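Local coordinates for flagellar protein (Xanthomonas campestris pv. campestris, PDB 3C12), which caps the flagellar hook and is probably required for its formation, perhaps as a scaffolding protein, this chain being its C-terminal domain, at residues A7-G11 with H12-V16. Residues are numbered along the deposited sequence; the frame is centred on the assembly and turned at random.
Sequences AALVG and HNVLV
Leu9 and His12 meet across a tight turn, where the backbone N-H of His12 donates to the carbonyl O of Leu9. The bond is 2.9 Å from His12 N to Leu9 O, with an angle of 158° at the hydrogen. It closes a type II beta turn running from Leu9 to His12. Gly11 holds the third position with a positive phi of 95°, a conformation suited to glycine. A type I turn from Ala7 to Val10 overlaps it, sharing Leu9 and Val10, and is closed by Val10 N to Ala7 O at 3.2 Å.

The His12 side chain folds back over the turn. His12 CB lies 3.4 Å from Leu9 O. CG stands anti to the carbonyl carbon, beside the backbone N (chi1 -68°), which carries the ring back toward Ala8. One ring face lies toward the carbonyl O of Ala8, which is 3.8 Å from ND1 of His12; this is a contact, not a hydrogen bond.

The apolar part is small. The CD2 branch of Leu9 touches CG1 of Val14 at 4.3 Å. Leu9 also packs on Leu121, Leu131 and Val137, and Val14 on Val109, Leu123 and Val134, so the pair joins a larger apolar cluster.

Backbone bonds from Gly11 and His12 to Val109, and from Val14 to Ala107, dock the chain on strand 98-115. The arrangement is two overlapping beta turns, type I then type II, leading from the N-terminal helix 2-5 into strand 13-17 of the Tudor-like domain, which pairs antiparallel with strand 98-115.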
# COMPACT_ATOMS: atom_id res chain seq x y z
N ALA A 7 -10.37 -4.37 20.84
CA ALA A 7 -11.70 -4.85 20.51
C ALA A 7 -12.56 -3.61 20.54
O ALA A 7 -13.74 -3.63 20.19
CB ALA A 7 -12.16 -5.83 21.55
N ALA A 8 -11.95 -2.53 21.01
CA ALA A 8 -12.60 -1.24 21.10
C ALA A 8 -12.67 -0.66 19.69
O ALA A 8 -13.28 0.39 19.47
CB ALA A 8 -11.80 -0.33 22.00
N LEU A 9 -12.03 -1.33 18.75
CA LEU A 9 -12.04 -0.89 17.37
C LEU A 9 -13.38 -1.24 16.74
O LEU A 9 -13.82 -0.58 15.80
CB LEU A 9 -10.91 -1.56 16.60
CG LEU A 9 -9.50 -1.14 17.02
CD1 LEU A 9 -8.48 -1.99 16.30
CD2 LEU A 9 -9.32 0.33 16.69
N VAL A 10 -14.02 -2.27 17.27
CA VAL A 10 -15.31 -2.68 16.73
C VAL A 10 -16.29 -1.51 16.75
O VAL A 10 -16.43 -0.83 17.77
CB VAL A 10 -15.90 -3.87 17.53
CG1 VAL A 10 -17.14 -4.41 16.82
CG2 VAL A 10 -14.86 -4.96 17.70
N GLY A 11 -16.94 -1.26 15.62
CA GLY A 11 -17.89 -0.17 15.56
C GLY A 11 -17.31 1.13 15.02
O GLY A 11 -18.04 2.04 14.64
N HIS A 12 -15.98 1.21 14.98
CA HIS A 12 -15.32 2.40 14.49
C HIS A 12 -14.73 2.19 13.09
O HIS A 12 -14.90 1.12 12.50
CB HIS A 12 -14.22 2.82 15.47
CG HIS A 12 -14.75 3.31 16.78
ND1 HIS A 12 -13.93 3.70 17.82
CD2 HIS A 12 -16.02 3.50 17.22
CE1 HIS A 12 -14.67 4.11 18.83
NE2 HIS A 12 -15.94 4.00 18.50
N ASN A 13 -14.05 3.21 12.58
CA ASN A 13 -13.42 3.14 11.26
C ASN A 13 -11.91 3.16 11.40
O ASN A 13 -11.36 3.78 12.31
CB ASN A 13 -13.88 4.31 10.38
CG ASN A 13 -15.15 3.99 9.61
OD1 ASN A 13 -16.14 3.56 10.19
ND2 ASN A 13 -15.12 4.21 8.31
N VAL A 14 -11.24 2.47 10.49
CA VAL A 14 -9.79 2.41 10.53
C VAL A 14 -9.20 2.69 9.16
O VAL A 14 -9.89 2.61 8.14
CB VAL A 14 -9.29 1.03 11.00
CG1 VAL A 14 -9.74 0.78 12.43
CG2 VAL A 14 -9.81 -0.06 10.08
N LEU A 15 -7.92 3.03 9.16
CA LEU A 15 -7.21 3.29 7.94
C LEU A 15 -6.16 2.22 7.81
O LEU A 15 -5.28 2.09 8.66
CB LEU A 15 -6.55 4.67 7.97
CG LEU A 15 -7.37 5.83 7.42
CD1 LEU A 15 -8.72 5.89 8.11
CD2 LEU A 15 -6.62 7.12 7.61
N VAL A 16 -6.27 1.43 6.76
CA VAL A 16 -5.33 0.35 6.51
C VAL A 16 -4.81 0.44 5.09
O VAL A 16 -5.49 0.92 4.19
CB VAL A 16 -6.00 -1.02 6.72
CG1 VAL A 16 -6.40 -1.19 8.17
CG2 VAL A 16 -7.22 -1.14 5.83